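Local coordinates for putative GH105 family protein (Salmonella enterica subsp. enterica serovar Paratyphi A, PDB 3QWT), which is of unproven function but, as a putative GH105 glycoside hydrolase, probably removes unsaturated uronic acid residues from the ends of oligosaccharides, at residues Trp67-Gly72 with Met362-Met368; Tyr77-Gln81 with Tyr120-Glu124; Asn108-Ala113 with Met173-Pro177; Met166-Leu171 with Leu200-Leu205. All blocks are in the same frame, centred on the assembly; numbering follows the deposited sequence.

Interaction 1. Residues Trp67-Gly72 with Met362-Met368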
loop_
_atom_site.group_PDB
_atom_site.type_symbol
_atom_site.label_atom_id
_atom_site.label_comp_id
_atom_site.label_asym_id
_atom_site.label_seq_id
_atom_site.Cartn_x
_atom_site.Cartn_y
_atom_site.Cartn_z
ATOM N N TRP A 67 37.139 -21.432 -7.825
ATOM C CA TRP A 67 35.930 -21.258 -8.627
ATOM C C TRP A 67 35.415 -22.595 -9.121
ATOM O O TRP A 67 34.215 -22.784 -9.307
ATOM C CB TRP A 67 36.160 -20.289 -9.793
ATOM C CG TRP A 67 37.077 -20.820 -10.861
ATOM C CD1 TRP A 67 38.439 -20.712 -10.902
ATOM C CD2 TRP A 67 36.699 -21.544 -12.035
ATOM N NE1 TRP A 67 38.930 -21.320 -12.027
ATOM C CE2 TRP A 67 37.885 -21.842 -12.742
ATOM C CE3 TRP A 67 35.475 -21.972 -12.557
ATOM C CZ2 TRP A 67 37.883 -22.547 -13.945
ATOM C CZ3 TRP A 67 35.471 -22.665 -13.755
ATOM C CH2 TRP A 67 36.673 -22.951 -14.435
ATOM N N THR A 68 36.324 -23.534 -9.306
ATOM C CA THR A 68 35.964 -24.800 -9.931
ATOM C C THR A 68 35.028 -25.551 -9.010
ATOM O O THR A 68 33.983 -26.038 -9.428
ATOM C CB THR A 68 37.215 -25.658 -10.245
ATOM O OG1 THR A 68 37.893 -25.986 -9.020
ATOM C CG2 THR A 68 38.159 -24.893 -11.173
ATOM N N HIS A 69 35.410 -25.632 -7.744
ATOM C CA HIS A 69 34.541 -26.187 -6.716
ATOM C C HIS A 69 33.234 -25.414 -6.644
ATOM O O HIS A 69 32.181 -25.987 -6.375
ATOM C CB HIS A 69 35.254 -26.158 -5.359
ATOM C CG HIS A 69 36.656 -26.669 -5.426
ATOM N ND1 HIS A 69 37.720 -25.874 -5.787
ATOM C CD2 HIS A 69 37.161 -27.913 -5.248
ATOM C CE1 HIS A 69 38.826 -26.593 -5.795
ATOM N NE2 HIS A 69 38.511 -27.836 -5.472
ATOM N N GLY A 70 33.307 -24.113 -6.898
ATOM C CA GLY A 70 32.115 -23.274 -6.888
ATOM C C GLY A 70 31.122 -23.791 -7.911
ATOM O O GLY A 70 29.952 -24.008 -7.608
ATOM N N VAL A 71 31.605 -24.006 -9.128
ATOM C CA VAL A 71 30.764 -24.536 -10.182
ATOM C C VAL A 71 30.332 -25.952 -9.836
ATOM O O VAL A 71 29.160 -26.301 -9.979
ATOM C CB VAL A 71 31.467 -24.511 -11.556
ATOM C CG1 VAL A 71 30.600 -25.196 -12.588
ATOM C CG2 VAL A 71 31.738 -23.074 -11.975
ATOM N N GLY A 72 31.270 -26.760 -9.353
ATOM C CA GLY A 72 30.938 -28.108 -8.921
ATOM C C GLY A 72 29.761 -28.162 -7.953
ATOM O O GLY A 72 28.798 -28.895 -8.166
HETATM N N MSE A 362 37.874 -31.919 -14.657
HETATM C CA MSE A 362 37.802 -30.851 -13.663
HETATM C C MSE A 362 36.454 -30.820 -12.968
HETATM O O MSE A 362 35.454 -31.269 -13.521
HETATM C CB MSE A 362 38.092 -29.489 -14.308
HETATM C CG MSE A 362 39.477 -29.419 -14.944
HETATM SE SE MSE A 362 40.857 -29.296 -13.561
HETATM C CE MSE A 362 40.747 -27.367 -13.271
ATOM N N PRO A 363 36.427 -30.308 -11.732
ATOM C CA PRO A 363 35.156 -30.143 -11.018
ATOM C C PRO A 363 34.090 -29.487 -11.905
ATOM O O PRO A 363 32.968 -29.974 -11.970
ATOM C CB PRO A 363 35.533 -29.225 -9.851
ATOM C CG PRO A 363 36.961 -29.570 -9.570
ATOM C CD PRO A 363 37.585 -29.897 -10.920
ATOM N N TYR A 364 34.440 -28.415 -12.602
ATOM C CA TYR A 364 33.462 -27.733 -13.449
ATOM C C TYR A 364 33.066 -28.555 -14.682
ATOM O O TYR A 364 31.935 -28.454 -15.165
ATOM C CB TYR A 364 33.969 -26.357 -13.861
ATOM C CG TYR A 364 35.297 -26.376 -14.571
ATOM C CD1 TYR A 364 35.372 -26.609 -15.939
ATOM C CD2 TYR A 364 36.477 -26.142 -13.878
ATOM C CE1 TYR A 364 36.595 -26.617 -16.599
ATOM C CE2 TYR A 364 37.701 -26.140 -14.526
ATOM C CZ TYR A 364 37.758 -26.384 -15.886
ATOM O OH TYR A 364 38.983 -26.384 -16.527
ATOM N N GLY A 365 33.992 -29.368 -15.183
ATOM C CA GLY A 365 33.674 -30.271 -16.272
ATOM C C GLY A 365 32.551 -31.211 -15.879
ATOM O O GLY A 365 31.523 -31.277 -16.544
ATOM N N GLN A 366 32.753 -31.938 -14.786
ATOM C CA GLN A 366 31.735 -32.834 -14.252
ATOM C C GLN A 366 30.463 -32.074 -13.867
ATOM O O GLN A 366 29.343 -32.530 -14.105
ATOM C CB GLN A 366 32.268 -33.548 -13.008
ATOM C CG GLN A 366 33.628 -34.222 -13.188
ATOM C CD GLN A 366 33.632 -35.208 -14.328
ATOM O OE1 GLN A 366 34.339 -35.025 -15.324
ATOM N NE2 GLN A 366 32.834 -36.260 -14.197
ATOM N N ALA A 367 30.632 -30.920 -13.246
ATOM C CA ALA A 367 29.474 -30.217 -12.719
ATOM C C ALA A 367 28.604 -29.743 -13.866
ATOM O O ALA A 367 27.388 -29.921 -13.852
ATOM C CB ALA A 367 29.891 -29.054 -11.820
HETATM N N MSE A 368 29.234 -29.169 -14.879
HETATM C CA MSE A 368 28.469 -28.665 -16.016
HETATM C C MSE A 368 27.727 -29.798 -16.732
HETATM O O MSE A 368 26.576 -29.640 -17.132
HETATM C CB MSE A 368 29.360 -27.840 -16.943
HETATM C CG MSE A 368 29.792 -26.544 -16.270
HETATM SE SE MSE A 368 31.432 -25.813 -17.003
HETATM C CE MSE A 368 30.629 -24.641 -18.358
#
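Trp-67 opens helix 67-83 with an offset stack on Tyr-364: the tryptophan six-membered ring and the tyrosine ring have centroids 4.6 Å apart and planes inclined by 20°. The Tyr-364 hydroxyl is held elsewhere, by the carbonyl of Ser-342. One residue on, Thr-68 puts CG2 at the edge of the same ring, 3.4 Å from Tyr-364 CD2, and its backbone O lies 3.6 Å from Pro-363 CB; its OG1 bonds to Thr-59 O. Val-71 then packs CG1 against Tyr-364 CB (3.8 Å) and against Ala-367 CB and Met-368 CG (both 4.0 Å). Gly-72 has no side chain, so its CA sits 3.2 Å from Ala-367 CB and the two CA atoms are 4.6 Å apart. Small residues here fit a separation of only 7.6 Å between the segment axes, which run nearly parallel at 16°. Parallel inner helices side by side are the signature of an (α/α)6 toroid, and this pair joins its first and last inner helices in chain order, closing the ring.

Interaction 2. Residues Tyr77-Gln81 with Tyr120-Glu124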
loop_
_atom_site.group_PDB
_atom_site.type_symbol
_atom_site.label_atom_id
_atom_site.label_comp_id
_atom_site.label_asym_id
_atom_site.label_seq_id
_atom_site.Cartn_x
_atom_site.Cartn_y
_atom_site.Cartn_z
ATOM N N TYR A 77 24.052 -28.954 -6.560
ATOM C CA TYR A 77 22.888 -28.377 -5.900
ATOM C C TYR A 77 21.675 -28.545 -6.798
ATOM O O TYR A 77 20.622 -28.986 -6.354
ATOM C CB TYR A 77 23.068 -26.901 -5.523
ATOM C CG TYR A 77 21.819 -26.391 -4.855
ATOM C CD1 TYR A 77 21.510 -26.782 -3.559
ATOM C CD2 TYR A 77 20.908 -25.588 -5.538
ATOM C CE1 TYR A 77 20.340 -26.365 -2.943
ATOM C CE2 TYR A 77 19.724 -25.167 -4.924
ATOM C CZ TYR A 77 19.456 -25.562 -3.625
ATOM O OH TYR A 77 18.304 -25.164 -2.994
ATOM N N HIS A 78 21.847 -28.206 -8.071
ATOM C CA HIS A 78 20.773 -28.351 -9.055
ATOM C C HIS A 78 20.114 -29.727 -8.992
ATOM O O HIS A 78 18.901 -29.838 -8.798
ATOM C CB HIS A 78 21.274 -28.030 -10.477
ATOM C CG HIS A 78 21.125 -26.585 -10.839
ATOM N ND1 HIS A 78 20.087 -26.117 -11.609
ATOM C CD2 HIS A 78 21.850 -25.496 -10.489
ATOM C CE1 HIS A 78 20.185 -24.804 -11.734
ATOM N NE2 HIS A 78 21.247 -24.404 -11.062
ATOM N N TYR A 79 20.918 -30.774 -9.125
ATOM C CA TYR A 79 20.386 -32.110 -8.963
ATOM C C TYR A 79 19.651 -32.271 -7.632
ATOM O O TYR A 79 18.512 -32.753 -7.598
ATOM C CB TYR A 79 21.474 -33.167 -9.119
ATOM C CG TYR A 79 20.896 -34.568 -9.294
ATOM C CD1 TYR A 79 20.303 -34.943 -10.494
ATOM C CD2 TYR A 79 20.931 -35.503 -8.261
ATOM C CE1 TYR A 79 19.769 -36.207 -10.670
ATOM C CE2 TYR A 79 20.395 -36.772 -8.427
ATOM C CZ TYR A 79 19.812 -37.115 -9.640
ATOM O OH TYR A 79 19.263 -38.367 -9.828
ATOM N N TYR A 80 20.287 -31.857 -6.538
ATOM C CA TYR A 80 19.665 -32.000 -5.229
ATOM C C TYR A 80 18.328 -31.260 -5.193
ATOM O O TYR A 80 17.314 -31.785 -4.728
ATOM C CB TYR A 80 20.574 -31.475 -4.102
ATOM C CG TYR A 80 19.804 -31.206 -2.826
ATOM C CD1 TYR A 80 19.262 -32.255 -2.084
ATOM C CD2 TYR A 80 19.585 -29.922 -2.385
ATOM C CE1 TYR A 80 18.532 -32.018 -0.915
ATOM C CE2 TYR A 80 18.859 -29.676 -1.228
ATOM C CZ TYR A 80 18.331 -30.726 -0.501
ATOM O OH TYR A 80 17.615 -30.480 0.648
ATOM N N GLN A 81 18.329 -30.034 -5.687
ATOM C CA GLN A 81 17.130 -29.212 -5.648
ATOM C C GLN A 81 15.942 -29.878 -6.343
ATOM O O GLN A 81 14.819 -29.801 -5.862
ATOM C CB GLN A 81 17.414 -27.846 -6.263
ATOM C CG GLN A 81 16.211 -26.899 -6.274
ATOM C CD GLN A 81 16.569 -25.542 -6.850
ATOM O OE1 GLN A 81 16.983 -25.440 -8.012
ATOM N NE2 GLN A 81 16.450 -24.494 -6.030
ATOM N N TYR A 120 21.910 -20.986 -1.113
ATOM C CA TYR A 120 20.769 -21.876 -1.241
ATOM C C TYR A 120 20.645 -22.801 -0.032
ATOM O O TYR A 120 19.548 -23.114 0.412
ATOM C CB TYR A 120 20.873 -22.715 -2.506
ATOM C CG TYR A 120 20.334 -22.050 -3.748
ATOM C CD1 TYR A 120 21.198 -21.492 -4.700
ATOM C CD2 TYR A 120 18.962 -21.971 -3.974
ATOM C CE1 TYR A 120 20.705 -20.889 -5.851
ATOM C CE2 TYR A 120 18.462 -21.365 -5.119
ATOM C CZ TYR A 120 19.341 -20.828 -6.055
ATOM O OH TYR A 120 18.853 -20.227 -7.192
ATOM N N ARG A 121 21.772 -23.249 0.499
ATOM C CA ARG A 121 21.714 -24.143 1.644
ATOM C C ARG A 121 21.234 -23.380 2.877
ATOM O O ARG A 121 20.461 -23.900 3.674
ATOM C CB ARG A 121 23.054 -24.862 1.883
ATOM C CG ARG A 121 23.426 -25.885 0.788
ATOM C CD ARG A 121 22.445 -27.060 0.730
ATOM N NE ARG A 121 22.484 -27.894 1.934
ATOM C CZ ARG A 121 21.410 -28.339 2.582
ATOM N NH1 ARG A 121 20.199 -28.029 2.149
ATOM N NH2 ARG A 121 21.549 -29.085 3.679
ATOM N N TYR A 122 21.677 -22.141 3.025
ATOM C CA TYR A 122 21.198 -21.325 4.135
ATOM C C TYR A 122 19.702 -21.081 4.000
ATOM O O TYR A 122 18.971 -21.107 4.987
ATOM C CB TYR A 122 21.937 -19.991 4.211
ATOM C CG TYR A 122 21.395 -19.089 5.285
ATOM C CD1 TYR A 122 21.544 -19.417 6.632
ATOM C CD2 TYR A 122 20.728 -17.921 4.962
ATOM C CE1 TYR A 122 21.042 -18.610 7.617
ATOM C CE2 TYR A 122 20.219 -17.099 5.944
ATOM C CZ TYR A 122 20.384 -17.444 7.274
ATOM O OH TYR A 122 19.885 -16.626 8.268
ATOM N N GLU A 123 19.251 -20.847 2.772
ATOM C CA GLU A 123 17.832 -20.632 2.509
ATOM C C GLU A 123 16.974 -21.804 3.030
ATOM O O GLU A 123 15.955 -21.578 3.683
ATOM C CB GLU A 123 17.600 -20.433 1.016
ATOM C CG GLU A 123 16.152 -20.186 0.641
ATOM C CD GLU A 123 15.988 -19.779 -0.817
ATOM O OE1 GLU A 123 15.171 -18.881 -1.102
ATOM O OE2 GLU A 123 16.680 -20.357 -1.679
ATOM N N GLU A 124 17.398 -23.047 2.761
ATOM C CA GLU A 124 16.664 -24.231 3.221
ATOM C C GLU A 124 16.778 -24.499 4.719
ATOM O O GLU A 124 15.794 -24.855 5.347
ATOM C CB GLU A 124 17.107 -25.498 2.490
ATOM C CG GLU A 124 17.317 -25.357 0.999
ATOM C CD GLU A 124 17.930 -26.613 0.396
ATOM O OE1 GLU A 124 19.059 -26.521 -0.146
ATOM O OE2 GLU A 124 17.282 -27.688 0.491
HETATM O O HOH W 1 17.766 -22.526 -8.847
#
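Glu-124 is the polar centre of this contact. Its OE2 accepts a hydrogen bond from Tyr-80 OH at 2.8 Å, while its OE1 takes a weak one from Tyr-77 OH at 3.2 Å and, within its own helix, a salt bridge from Arg-121 NH1 at 3.0 Å. Both carboxylate oxygens are thus satisfied. Arg-121 has a second anionic partner, since its NE pairs with Asp-93 of the outer helix 86-102. On the other flank, water 1 joins the tips of two side chains: it donates to Gln-81 OE1 at 3.1 Å and lies 3.0 Å from Tyr-120 OH. Between these polar groups, Tyr-120 CB sits over the Tyr-77 ring, 3.7 Å from its centroid and 24° off the normal, a CH-pi contact; the two rings themselves are slid apart and barely overlap. The segment axes, at 27° and 12.5 Å apart, are too distant for backbone packing, so long side chains span the gap between these inner helices of the toroid. A carboxylate receiving two phenol hydroxyls and a guanidinium is consistent with an ionised Glu-124, whose charge is offset in part by Arg-121, a partner it shares with Asp-93.

Interaction 3. Residues Asn108-Ala113 with Met173-Pro177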
loop_
_atom_site.group_PDB
_atom_site.type_symbol
_atom_site.label_atom_id
_atom_site.label_comp_id
_atom_site.label_asym_id
_atom_site.label_seq_id
_atom_site.Cartn_x
_atom_site.Cartn_y
_atom_site.Cartn_z
ATOM N N ASN A 108 38.448 -13.243 -3.566
ATOM C CA ASN A 108 38.630 -12.784 -4.938
ATOM C C ASN A 108 37.465 -13.244 -5.808
ATOM O O ASN A 108 36.580 -13.964 -5.336
ATOM C CB ASN A 108 39.957 -13.287 -5.510
ATOM C CG ASN A 108 40.065 -14.798 -5.487
ATOM O OD1 ASN A 108 39.279 -15.504 -6.132
ATOM N ND2 ASN A 108 41.049 -15.310 -4.744
ATOM N N VAL A 109 37.478 -12.856 -7.082
ATOM C CA VAL A 109 36.351 -13.129 -7.972
ATOM C C VAL A 109 36.001 -14.613 -7.969
ATOM O O VAL A 109 34.831 -14.976 -8.022
ATOM C CB VAL A 109 36.599 -12.611 -9.411
ATOM C CG1 VAL A 109 37.687 -13.426 -10.125
ATOM C CG2 VAL A 109 35.312 -12.640 -10.218
ATOM N N ASN A 110 37.025 -15.463 -7.877
ATOM C CA ASN A 110 36.844 -16.924 -7.971
ATOM C C ASN A 110 36.483 -17.661 -6.686
ATOM O O ASN A 110 35.600 -18.525 -6.679
ATOM C CB ASN A 110 38.065 -17.578 -8.603
ATOM C CG ASN A 110 38.219 -17.203 -10.078
ATOM O OD1 ASN A 110 37.229 -16.986 -10.771
ATOM N ND2 ASN A 110 39.463 -17.124 -10.552
ATOM N N THR A 111 37.158 -17.336 -5.596
ATOM C CA THR A 111 36.845 -17.998 -4.331
ATOM C C THR A 111 35.425 -17.635 -3.822
ATOM O O THR A 111 34.915 -18.234 -2.869
ATOM C CB THR A 111 37.911 -17.682 -3.278
ATOM O OG1 THR A 111 37.989 -16.263 -3.085
ATOM C CG2 THR A 111 39.294 -18.229 -3.721
HETATM N N MSE A 112 34.792 -16.677 -4.490
HETATM C CA MSE A 112 33.412 -16.258 -4.197
HETATM C C MSE A 112 32.380 -17.301 -4.635
HETATM O O MSE A 112 31.362 -17.501 -3.962
HETATM C CB MSE A 112 33.126 -14.907 -4.891
HETATM C CG MSE A 112 31.685 -14.400 -4.805
HETATM SE SE MSE A 112 31.212 -13.658 -3.026
HETATM C CE MSE A 112 32.525 -12.279 -2.945
ATOM N N ALA A 113 32.658 -17.966 -5.756
ATOM C CA ALA A 113 31.684 -18.861 -6.411
ATOM C C ALA A 113 30.935 -19.811 -5.491
ATOM O O ALA A 113 29.721 -19.954 -5.618
ATOM C CB ALA A 113 32.347 -19.639 -7.549
HETATM N N MSE A 173 31.090 -16.370 -11.295
HETATM C CA MSE A 173 31.786 -16.590 -10.026
HETATM C C MSE A 173 31.479 -15.577 -8.911
HETATM O O MSE A 173 31.686 -15.885 -7.740
HETATM C CB MSE A 173 33.291 -16.615 -10.242
HETATM C CG MSE A 173 33.742 -17.467 -11.416
HETATM SE SE MSE A 173 32.868 -19.202 -11.517
HETATM C CE MSE A 173 33.392 -19.603 -13.368
ATOM N N THR A 174 31.027 -14.373 -9.262
ATOM C CA THR A 174 30.736 -13.353 -8.245
ATOM C C THR A 174 29.397 -12.649 -8.433
ATOM O O THR A 174 28.653 -12.455 -7.479
ATOM C CB THR A 174 31.870 -12.293 -8.141
ATOM O OG1 THR A 174 33.017 -12.898 -7.547
ATOM C CG2 THR A 174 31.465 -11.122 -7.264
ATOM N N VAL A 175 29.083 -12.245 -9.652
ATOM C CA VAL A 175 27.834 -11.545 -9.831
ATOM C C VAL A 175 26.625 -12.388 -9.431
ATOM O O VAL A 175 25.801 -11.954 -8.643
ATOM C CB VAL A 175 27.616 -11.046 -11.254
ATOM C CG1 VAL A 175 26.359 -10.178 -11.270
ATOM C CG2 VAL A 175 28.817 -10.261 -11.718
ATOM N N LEU A 176 26.500 -13.581 -9.990
ATOM C CA LEU A 176 25.317 -14.372 -9.705
ATOM C C LEU A 176 25.209 -14.680 -8.208
ATOM O O LEU A 176 24.133 -14.564 -7.636
ATOM C CB LEU A 176 25.287 -15.648 -10.550
ATOM C CG LEU A 176 24.103 -16.567 -10.256
ATOM C CD1 LEU A 176 22.783 -15.839 -10.454
ATOM C CD2 LEU A 176 24.162 -17.771 -11.143
ATOM N N PRO A 177 26.325 -15.077 -7.568
ATOM C CA PRO A 177 26.257 -15.292 -6.113
ATOM C C PRO A 177 25.797 -14.047 -5.371
ATOM O O PRO A 177 25.018 -14.144 -4.424
ATOM C CB PRO A 177 27.705 -15.627 -5.737
ATOM C CG PRO A 177 28.271 -16.251 -6.979
ATOM C CD PRO A 177 27.586 -15.588 -8.147
#
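An irregularity in helix 170-184 sets this contact apart: a wider pi-type turn spans 173-175, and the chain is kinked at Pro-177, whose ring nitrogen has no proton to return to the preceding turn. The helix is an inner one of the (α/α)6 toroid, and the irregular turn faces the loop that leads into the preceding inner helix, 114-125. Phi of Thr-174 is -133°, well outside helical values, and its OG1 donates to Val-109 O at 2.8 Å. The loop has its own internal order: Asn-108 OD1 accepts from Thr-111 N at 2.9 Å in an Asx motif, and a type I turn runs from Asn-110 to Ala-113. Packing adds Met-112 CG on Pro-177 CB at 4.3 Å and Ala-113 CB on the selenium of Met-173 (SE) at 4.0 Å. Beside the contact, Asn-110 ND2 bonds a glycerol, probably from the crystallisation liquor. Although Ala-113 N lies 3.0 Å from Met-173 O, the angle is poor, and that amide instead bonds to Asn-110 O at 3.1 Å.

Interaction 4. Residues Met166-Leu171 with Leu200-Leu205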
loop_
_atom_site.group_PDB
_atom_site.type_symbol
_atom_site.label_atom_id
_atom_site.label_comp_id
_atom_site.label_asym_id
_atom_site.label_seq_id
_atom_site.Cartn_x
_atom_site.Cartn_y
_atom_site.Cartn_z
HETATM N N MSE A 166 38.101 -6.825 -17.060
HETATM C CA MSE A 166 36.788 -7.445 -16.840
HETATM C C MSE A 166 36.689 -8.719 -17.691
HETATM O O MSE A 166 37.038 -8.707 -18.874
HETATM C CB MSE A 166 35.662 -6.474 -17.205
HETATM C CG MSE A 166 35.568 -5.247 -16.297
HETATM SE SE MSE A 166 34.134 -3.955 -16.713
HETATM C CE MSE A 166 32.530 -5.034 -16.315
ATOM N N TRP A 167 36.235 -9.819 -17.096
ATOM C CA TRP A 167 36.120 -11.079 -17.846
ATOM C C TRP A 167 34.693 -11.608 -17.850
ATOM O O TRP A 167 33.929 -11.343 -16.915
ATOM C CB TRP A 167 37.004 -12.175 -17.228
ATOM C CG TRP A 167 38.467 -11.887 -17.159
ATOM C CD1 TRP A 167 39.075 -10.680 -17.294
ATOM C CD2 TRP A 167 39.509 -12.841 -16.928
ATOM N NE1 TRP A 167 40.435 -10.821 -17.157
ATOM C CE2 TRP A 167 40.727 -12.136 -16.925
ATOM C CE3 TRP A 167 39.527 -14.222 -16.723
ATOM C CZ2 TRP A 167 41.963 -12.769 -16.735
ATOM C CZ3 TRP A 167 40.753 -14.850 -16.523
ATOM C CH2 TRP A 167 41.954 -14.121 -16.538
ATOM N N ASP A 168 34.355 -12.401 -18.868
ATOM C CA ASP A 168 33.108 -13.173 -18.846
ATOM C C ASP A 168 32.878 -13.867 -17.487
ATOM O O ASP A 168 31.804 -13.785 -16.913
ATOM C CB ASP A 168 33.138 -14.269 -19.908
ATOM C CG ASP A 168 33.446 -13.738 -21.316
ATOM O OD1 ASP A 168 33.429 -12.513 -21.541
ATOM O OD2 ASP A 168 33.700 -14.561 -22.208
ATOM N N ASP A 169 33.905 -14.579 -17.028
ATOM C CA ASP A 169 33.823 -15.502 -15.912
ATOM C C ASP A 169 33.286 -14.803 -14.645
ATOM O O ASP A 169 32.648 -15.419 -13.791
ATOM C CB ASP A 169 35.211 -16.131 -15.645
ATOM C CG ASP A 169 35.856 -16.750 -16.923
ATOM O OD1 ASP A 169 36.060 -17.989 -16.979
ATOM O OD2 ASP A 169 36.166 -15.999 -17.874
ATOM N N THR A 170 33.549 -13.511 -14.528
ATOM C CA THR A 170 33.081 -12.764 -13.379
ATOM C C THR A 170 31.582 -12.939 -13.235
ATOM O O THR A 170 31.090 -12.986 -12.128
ATOM C CB THR A 170 33.427 -11.285 -13.503
ATOM O OG1 THR A 170 34.846 -11.152 -13.613
ATOM C CG2 THR A 170 32.940 -10.501 -12.297
ATOM N N LEU A 171 30.853 -13.067 -14.344
ATOM C CA LEU A 171 29.395 -13.108 -14.207
ATOM C C LEU A 171 28.933 -14.342 -13.443
ATOM O O LEU A 171 27.938 -14.289 -12.720
ATOM C CB LEU A 171 28.664 -12.951 -15.552
ATOM C CG LEU A 171 28.714 -11.518 -16.110
ATOM C CD1 LEU A 171 28.448 -11.485 -17.604
ATOM C CD2 LEU A 171 27.745 -10.588 -15.373
ATOM N N LEU A 200 27.224 -3.455 -17.613
ATOM C CA LEU A 200 28.567 -2.984 -17.936
ATOM C C LEU A 200 29.344 -4.085 -18.631
ATOM O O LEU A 200 30.099 -3.812 -19.574
ATOM C CB LEU A 200 29.332 -2.512 -16.691
ATOM C CG LEU A 200 30.597 -1.720 -17.039
ATOM C CD1 LEU A 200 30.224 -0.468 -17.826
ATOM C CD2 LEU A 200 31.390 -1.337 -15.799
ATOM N N HIS A 201 29.179 -5.323 -18.157
ATOM C CA HIS A 201 29.860 -6.446 -18.780
ATOM C C HIS A 201 29.405 -6.573 -20.244
ATOM O O HIS A 201 30.243 -6.675 -21.137
ATOM C CB HIS A 201 29.662 -7.750 -18.013
ATOM C CG HIS A 201 30.600 -7.913 -16.853
ATOM N ND1 HIS A 201 30.470 -7.193 -15.685
ATOM C CD2 HIS A 201 31.705 -8.680 -16.703
ATOM C CE1 HIS A 201 31.446 -7.524 -14.857
ATOM N NE2 HIS A 201 32.216 -8.417 -15.452
ATOM N N VAL A 202 28.090 -6.543 -20.472
ATOM C CA VAL A 202 27.549 -6.573 -21.819
ATOM C C VAL A 202 28.203 -5.483 -22.658
ATOM O O VAL A 202 28.757 -5.770 -23.714
ATOM C CB VAL A 202 26.010 -6.425 -21.843
ATOM C CG1 VAL A 202 25.494 -6.194 -23.278
ATOM C CG2 VAL A 202 25.362 -7.659 -21.262
ATOM N N GLN A 203 28.163 -4.242 -22.177
ATOM C CA GLN A 203 28.796 -3.125 -22.880
ATOM C C GLN A 203 30.216 -3.452 -23.374
ATOM O O GLN A 203 30.582 -3.120 -24.497
ATOM C CB GLN A 203 28.838 -1.891 -21.977
ATOM C CG GLN A 203 29.530 -0.670 -22.592
ATOM C CD GLN A 203 29.338 0.587 -21.738
ATOM O OE1 GLN A 203 28.204 0.957 -21.396
ATOM N NE2 GLN A 203 30.445 1.241 -21.379
ATOM N N ASN A 204 31.002 -4.117 -22.535
ATOM C CA ASN A 204 32.431 -4.274 -22.780
ATOM C C ASN A 204 32.831 -5.588 -23.437
ATOM O O ASN A 204 33.897 -5.678 -24.048
ATOM C CB ASN A 204 33.232 -4.102 -21.474
ATOM C CG ASN A 204 33.306 -2.653 -21.008
ATOM O OD1 ASN A 204 33.161 -1.715 -21.797
ATOM N ND2 ASN A 204 33.549 -2.469 -19.712
ATOM N N LEU A 205 31.988 -6.607 -23.317
ATOM C CA LEU A 205 32.397 -7.949 -23.724
ATOM C C LEU A 205 31.586 -8.527 -24.883
ATOM O O LEU A 205 32.109 -9.310 -25.668
ATOM C CB LEU A 205 32.387 -8.896 -22.530
ATOM C CG LEU A 205 33.416 -8.522 -21.458
ATOM C CD1 LEU A 205 33.066 -9.138 -20.098
ATOM C CD2 LEU A 205 34.846 -8.914 -21.881
HETATM O O HOH W 2 34.825 -8.817 -14.515
#
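Residues 166-167 are extended, and a type I turn from Trp-167 to Thr-170, with Thr-170 N bonded to Trp-167 O at 3.2 Å, leads the chain into helix 170-184. Opposite runs the last part of helix 188-205; the CA atoms come no closer than 7.3 Å (Met-166 to His-201) and 7.2 Å (Asp-168 to Leu-205), so side chains fill the interval. His-201 is sandwiched, with the methyl CE of selenomethionine Met-166 over one ring face in a CH-pi contact and Leu-171 CG over the opposite face. This is a helical hairpin of the toroid, in which the outer helix returns its C-terminal end to the start of its inner partner. Water 2 draws the two together, lying 3.1 Å from Trp-167 N, 2.5 Å from Thr-170 OG1 and 2.8 Å from His-201 NE2. His-201 ND1 bonds to Gln-197 O, and Thr-170 OG1 also reaches His-155. Leu-205 covers the strand, CD2 being 3.7 Å from Met-166 O and CD1 3.7 Å from Trp-167 C. Met-166 SE meets Leu-200 CD2 at 3.9 Å.

Overall arrangement
All four contacts lie in one α/α toroid. Interaction 1 joins helices 67-83 and 363-377, the first and last inner helices in chain order, and encloses the other three in sequence. Interaction 2 shares helix 67-83 with it, about 16 Å away between centres. Interactions 3 and 4 share helix 170-184, their centres about 13 Å apart, and their segments alternate along the chain. Interaction 3 also touches interaction 1, Trp-67 CE3 lying 3.3 Å from Met-173 CE, so 1, 3 and 4 form a continuous path of packing. Interactions 2 and 4, about 27 Å apart between centres, are the most distant pair. Together they tie inner helices to one another, to an outer helix and to connecting loops.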